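Local coordinates for protein transferrin (Manduca sexta, PDB 6WB6) that binds a single ferric ion together with a carbonate anion and transports iron as a secreted insect glycoprotein, at residues Y124-P138 against K148-A160. Residues are numbered along the deposited sequence; the frame is centred on the assembly and turned at random.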
loop_
_atom_site.group_PDB
_atom_site.type_symbol
_atom_site.label_atom_id
_atom_site.label_comp_id
_atom_site.label_asym_id
_atom_site.label_seq_id
_atom_site.Cartn_x
_atom_site.Cartn_y
_atom_site.Cartn_z
ATOM N N TYR A 124 -17.658 -6.154 6.936
ATOM C CA TYR A 124 -16.978 -5.161 7.760
ATOM C C TYR A 124 -17.340 -3.709 7.445
ATOM O O TYR A 124 -17.900 -3.010 8.303
ATOM C CB TYR A 124 -15.482 -5.370 7.619
ATOM C CG TYR A 124 -14.648 -4.610 8.575
ATOM C CD1 TYR A 124 -14.308 -5.147 9.814
ATOM C CD2 TYR A 124 -14.168 -3.354 8.248
ATOM C CE1 TYR A 124 -13.500 -4.443 10.700
ATOM C CE2 TYR A 124 -13.365 -2.631 9.135
ATOM C CZ TYR A 124 -13.031 -3.172 10.348
ATOM O OH TYR A 124 -12.221 -2.441 11.208
ATOM N N LYS A 125 -17.007 -3.246 6.235
ATOM C CA LYS A 125 -17.244 -1.860 5.860
ATOM C C LYS A 125 -18.716 -1.521 5.861
ATOM O O LYS A 125 -19.107 -0.461 6.340
ATOM C CB LYS A 125 -16.650 -1.572 4.482
ATOM C CG LYS A 125 -15.161 -1.892 4.390
ATOM C CD LYS A 125 -14.520 -1.357 3.138
ATOM C CE LYS A 125 -14.905 -2.163 1.904
ATOM N NZ LYS A 125 -14.338 -1.532 0.650
ATOM N N ILE A 126 -19.551 -2.397 5.322
ATOM C CA ILE A 126 -20.983 -2.127 5.294
ATOM C C ILE A 126 -21.495 -2.166 6.737
ATOM O O ILE A 126 -22.086 -1.178 7.210
ATOM C CB ILE A 126 -21.693 -3.118 4.354
ATOM C CG1 ILE A 126 -21.334 -2.770 2.895
ATOM C CG2 ILE A 126 -23.200 -3.148 4.572
ATOM C CD1 ILE A 126 -22.044 -3.606 1.892
ATOM N N PRO A 127 -21.276 -3.238 7.490
ATOM C CA PRO A 127 -21.764 -3.219 8.878
ATOM C C PRO A 127 -21.314 -1.985 9.640
ATOM O O PRO A 127 -22.100 -1.386 10.381
ATOM C CB PRO A 127 -21.178 -4.502 9.457
ATOM C CG PRO A 127 -21.172 -5.433 8.336
ATOM C CD PRO A 127 -20.801 -4.591 7.116
ATOM N N LEU A 128 -20.060 -1.580 9.479
ATOM C CA LEU A 128 -19.617 -0.389 10.182
ATOM C C LEU A 128 -20.378 0.831 9.698
ATOM O O LEU A 128 -20.780 1.668 10.511
ATOM C CB LEU A 128 -18.114 -0.202 10.021
ATOM C CG LEU A 128 -17.233 -1.020 10.953
ATOM C CD1 LEU A 128 -15.787 -1.040 10.484
ATOM C CD2 LEU A 128 -17.278 -0.484 12.352
ATOM N N THR A 129 -20.625 0.924 8.378
ATOM C CA THR A 129 -21.306 2.085 7.822
ATOM C C THR A 129 -22.706 2.228 8.391
ATOM O O THR A 129 -23.146 3.344 8.686
ATOM C CB THR A 129 -21.359 1.996 6.270
ATOM O OG1 THR A 129 -20.033 2.038 5.733
ATOM C CG2 THR A 129 -22.161 3.158 5.654
ATOM N N MET A 130 -23.428 1.114 8.533
ATOM C CA MET A 130 -24.831 1.164 8.950
ATOM C C MET A 130 -24.971 1.253 10.464
ATOM O O MET A 130 -25.749 2.061 10.969
ATOM C CB MET A 130 -25.585 -0.076 8.434
ATOM C CG MET A 130 -25.592 -0.199 6.893
ATOM S SD MET A 130 -25.967 1.432 6.171
ATOM C CE MET A 130 -25.576 1.178 4.444
ATOM N N LEU A 131 -24.248 0.410 11.197
ATOM C CA LEU A 131 -24.358 0.402 12.654
ATOM C C LEU A 131 -23.956 1.739 13.257
ATOM O O LEU A 131 -24.576 2.202 14.227
ATOM C CB LEU A 131 -23.484 -0.696 13.240
ATOM C CG LEU A 131 -23.850 -2.123 12.838
ATOM C CD1 LEU A 131 -22.889 -3.064 13.503
ATOM C CD2 LEU A 131 -25.273 -2.470 13.213
ATOM N N MET A 132 -22.912 2.366 12.713
ATOM C CA MET A 132 -22.431 3.618 13.273
ATOM C C MET A 132 -23.489 4.703 13.240
ATOM O O MET A 132 -23.327 5.727 13.909
ATOM C CB MET A 132 -21.192 4.099 12.516
ATOM C CG MET A 132 -21.466 4.604 11.099
ATOM S SD MET A 132 -19.984 5.311 10.386
ATOM C CE MET A 132 -19.958 6.817 11.356
ATOM N N LYS A 133 -24.533 4.532 12.437
ATOM C CA LYS A 133 -25.656 5.445 12.477
ATOM C C LYS A 133 -26.541 5.234 13.694
ATOM O O LYS A 133 -27.580 5.891 13.801
ATOM C CB LYS A 133 -26.520 5.272 11.229
ATOM C CG LYS A 133 -25.793 5.363 9.912
ATOM C CD LYS A 133 -26.801 5.381 8.817
ATOM C CE LYS A 133 -26.134 5.275 7.477
ATOM N NZ LYS A 133 -26.974 4.457 6.586
ATOM N N ARG A 134 -26.201 4.308 14.580
ATOM C CA ARG A 134 -27.088 3.923 15.667
ATOM C C ARG A 134 -26.470 4.373 16.975
ATOM O O ARG A 134 -25.294 4.098 17.241
ATOM C CB ARG A 134 -27.339 2.419 15.671
ATOM C CG ARG A 134 -27.726 1.891 14.325
ATOM C CD ARG A 134 -28.241 0.497 14.442
ATOM N NE ARG A 134 -29.636 0.487 14.850
ATOM C CZ ARG A 134 -30.656 0.552 14.004
ATOM N NH1 ARG A 134 -30.425 0.654 12.704
ATOM N NH2 ARG A 134 -31.911 0.530 14.462
ATOM N N ALA A 135 -27.269 5.062 17.788
ATOM C CA ALA A 135 -26.746 5.611 19.033
ATOM C C ALA A 135 -26.128 4.534 19.916
ATOM O O ALA A 135 -25.190 4.811 20.673
ATOM C CB ALA A 135 -27.864 6.334 19.785
ATOM N N VAL A 136 -26.639 3.304 19.845
ATOM C CA VAL A 136 -26.136 2.256 20.716
ATOM C C VAL A 136 -24.704 1.876 20.343
ATOM O O VAL A 136 -23.941 1.384 21.193
ATOM C CB VAL A 136 -27.131 1.078 20.659
ATOM C CG1 VAL A 136 -27.155 0.487 19.290
ATOM C CG2 VAL A 136 -26.803 0.016 21.691
ATOM N N PHE A 137 -24.296 2.146 19.115
ATOM C CA PHE A 137 -22.971 1.745 18.631
ATOM C C PHE A 137 -21.896 2.677 19.185
ATOM O O PHE A 137 -22.058 3.895 19.140
ATOM C CB PHE A 137 -22.923 1.768 17.093
ATOM C CG PHE A 137 -21.778 0.991 16.530
ATOM C CD1 PHE A 137 -21.830 -0.409 16.482
ATOM C CD2 PHE A 137 -20.647 1.642 16.080
ATOM C CE1 PHE A 137 -20.766 -1.136 16.000
ATOM C CE2 PHE A 137 -19.570 0.927 15.588
ATOM C CZ PHE A 137 -19.631 -0.477 15.549
ATOM N N PRO A 138 -20.769 2.140 19.667
ATOM C CA PRO A 138 -19.721 3.012 20.216
ATOM C C PRO A 138 -19.274 4.051 19.205
ATOM O O PRO A 138 -19.261 3.811 18.001
ATOM C CB PRO A 138 -18.577 2.051 20.551
ATOM C CG PRO A 138 -19.201 0.670 20.613
ATOM C CD PRO A 138 -20.412 0.709 19.738
ATOM N N LYS A 148 -8.400 3.408 12.393
ATOM C CA LYS A 148 -8.530 1.960 12.323
ATOM C C LYS A 148 -8.713 1.383 13.723
ATOM O O LYS A 148 -9.583 0.531 13.951
ATOM C CB LYS A 148 -7.313 1.346 11.632
ATOM C CG LYS A 148 -7.448 -0.143 11.330
ATOM C CD LYS A 148 -8.711 -0.492 10.522
ATOM C CE LYS A 148 -8.820 0.359 9.219
ATOM N NZ LYS A 148 -10.080 0.087 8.478
ATOM N N GLU A 149 -7.937 1.874 14.694
ATOM C CA GLU A 149 -8.116 1.372 16.052
ATOM C C GLU A 149 -9.476 1.756 16.612
ATOM O O GLU A 149 -10.082 0.974 17.350
ATOM C CB GLU A 149 -7.019 1.863 16.987
ATOM C CG GLU A 149 -7.041 1.036 18.270
ATOM C CD GLU A 149 -5.901 1.310 19.230
ATOM O OE1 GLU A 149 -5.016 2.105 18.901
ATOM O OE2 GLU A 149 -5.892 0.692 20.322
ATOM N N ASN A 150 -9.990 2.935 16.255
ATOM C CA ASN A 150 -11.304 3.316 16.747
ATOM C C ASN A 150 -12.376 2.296 16.324
ATOM O O ASN A 150 -13.247 1.944 17.121
ATOM C CB ASN A 150 -11.657 4.719 16.272
ATOM C CG ASN A 150 -11.244 5.794 17.287
ATOM O OD1 ASN A 150 -11.968 6.087 18.246
ATOM N ND2 ASN A 150 -10.077 6.371 17.080
ATOM N N GLU A 151 -12.308 1.812 15.084
ATOM C CA GLU A 151 -13.270 0.838 14.564
ATOM C C GLU A 151 -13.182 -0.470 15.307
ATOM O O GLU A 151 -14.202 -1.079 15.634
ATOM C CB GLU A 151 -12.989 0.546 13.091
ATOM C CG GLU A 151 -13.139 1.676 12.201
ATOM C CD GLU A 151 -12.589 1.398 10.805
ATOM O OE1 GLU A 151 -12.092 0.269 10.512
ATOM O OE2 GLU A 151 -12.686 2.328 9.994
ATOM N N LEU A 152 -11.957 -0.963 15.483
ATOM C CA LEU A 152 -11.738 -2.229 16.155
ATOM C C LEU A 152 -12.150 -2.145 17.620
ATOM O O LEU A 152 -12.686 -3.107 18.179
ATOM C CB LEU A 152 -10.265 -2.613 16.048
ATOM C CG LEU A 152 -9.741 -2.839 14.623
ATOM C CD1 LEU A 152 -8.200 -2.740 14.565
ATOM C CD2 LEU A 152 -10.229 -4.196 14.113
ATOM N N LYS A 153 -11.886 -1.009 18.263
ATOM C CA LYS A 153 -12.360 -0.818 19.626
ATOM C C LYS A 153 -13.873 -0.825 19.640
ATOM O O LYS A 153 -14.497 -1.543 20.428
ATOM C CB LYS A 153 -11.815 0.486 20.199
ATOM C CG LYS A 153 -12.214 0.752 21.643
ATOM C CD LYS A 153 -11.422 1.944 22.191
ATOM N N ALA A 154 -14.473 -0.106 18.691
ATOM C CA ALA A 154 -15.922 -0.049 18.595
ATOM C C ALA A 154 -16.501 -1.449 18.423
ATOM O O ALA A 154 -17.437 -1.838 19.121
ATOM C CB ALA A 154 -16.329 0.866 17.438
ATOM N N LEU A 155 -15.967 -2.221 17.488
ATOM C CA LEU A 155 -16.504 -3.559 17.299
ATOM C C LEU A 155 -16.323 -4.416 18.556
ATOM O O LEU A 155 -17.269 -5.069 19.005
ATOM C CB LEU A 155 -15.859 -4.190 16.076
ATOM C CG LEU A 155 -16.365 -3.520 14.783
ATOM C CD1 LEU A 155 -15.372 -3.728 13.659
ATOM C CD2 LEU A 155 -17.792 -4.035 14.388
ATOM N N SER A 156 -15.124 -4.407 19.160
ATOM C CA SER A 156 -14.856 -5.289 20.305
ATOM C C SER A 156 -15.620 -4.884 21.555
ATOM O O SER A 156 -15.750 -5.694 22.478
ATOM C CB SER A 156 -13.374 -5.309 20.647
ATOM O OG SER A 156 -12.969 -4.043 21.075
ATOM N N THR A 157 -16.105 -3.649 21.601
ATOM C CA THR A 157 -16.966 -3.150 22.665
ATOM C C THR A 157 -18.454 -3.365 22.390
ATOM O O THR A 157 -19.245 -3.409 23.337
ATOM C CB THR A 157 -16.686 -1.649 22.850
ATOM O OG1 THR A 157 -15.433 -1.499 23.523
ATOM C CG2 THR A 157 -17.788 -0.943 23.618
ATOM N N PHE A 158 -18.860 -3.489 21.131
ATOM C CA PHE A 158 -20.277 -3.648 20.811
ATOM C C PHE A 158 -20.660 -5.123 20.785
ATOM O O PHE A 158 -21.670 -5.529 21.363
ATOM C CB PHE A 158 -20.566 -2.989 19.460
ATOM C CG PHE A 158 -22.034 -2.945 19.062
ATOM C CD1 PHE A 158 -22.923 -2.063 19.659
ATOM C CD2 PHE A 158 -22.499 -3.725 18.034
ATOM C CE1 PHE A 158 -24.241 -1.996 19.254
ATOM C CE2 PHE A 158 -23.826 -3.649 17.620
ATOM C CZ PHE A 158 -24.687 -2.792 18.231
ATOM N N PHE A 159 -19.869 -5.927 20.101
ATOM C CA PHE A 159 -20.080 -7.357 20.075
ATOM C C PHE A 159 -19.356 -7.986 21.258
ATOM O O PHE A 159 -18.343 -7.471 21.737
ATOM C CB PHE A 159 -19.605 -7.937 18.736
ATOM C CG PHE A 159 -20.365 -7.382 17.531
ATOM C CD1 PHE A 159 -21.742 -7.533 17.434
ATOM C CD2 PHE A 159 -19.709 -6.724 16.515
ATOM C CE1 PHE A 159 -22.454 -7.027 16.340
ATOM C CE2 PHE A 159 -20.406 -6.221 15.420
ATOM C CZ PHE A 159 -21.781 -6.385 15.329
ATOM N N ALA A 160 -19.947 -9.054 21.783
ATOM C CA ALA A 160 -19.324 -9.803 22.867
ATOM C C ALA A 160 -18.055 -10.469 22.387
ATOM O O ALA A 160 -17.009 -10.399 23.037
ATOM C CB ALA A 160 -20.298 -10.863 23.394
#
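E151 OE1 accepts two hydrogen bonds: Y124 OH reaches it across the contact at 2.8 Å, on the anti side of the carboxylate, while K148 NZ, one turn back on its own helix, meets it on the syn side at 2.9 Å as part of a salt bridge. K148 gets there because its chain is bent at chi2 and chi3. The other oxygen, OE2, accepts a hydrogen bond from H346 NE2 and forms a salt bridge with R344 NH1, so both ends of this buried carboxylate are satisfied and it probably stays ionised. The Y124 side chain, with CG anti to the backbone N, runs out from helix 121-131 and lodges as a knob among K148, E151, L152 and L155; its ring and the carboxylate plane are 61° apart. L155 CD1 packs 3.6 Å from Y124 CE1 and also touches L128 CD2, whereas L128 CD1 covers one face of the tyrosine ring toward its rim.

The chain leaving the first helix turns back over the second. F137 presents its edge to the face of F158 in an edge-to-face pair, with centroids 4.9 Å apart and planes at 57°; F137 CD1 stands over the centre of the F158 ring. V136 CG1 borders that ring at its edge, and P138 CD packs 3.7 Å from F158 CB. A154 CB lies 3.7 Å from F137 CE2, and P138 CG touches A154 O and T157 CG2.

Y124 directly follows G123 of the carbonate pocket, and the nearest atom of its side chain is about 9 Å from the ferric ion. With the axes of 124-131 and 148-158 at 77°, the packing joins the helix beginning at the anion site to helix 147-158 in the iron-carrying N-lobe of the transferrin fold.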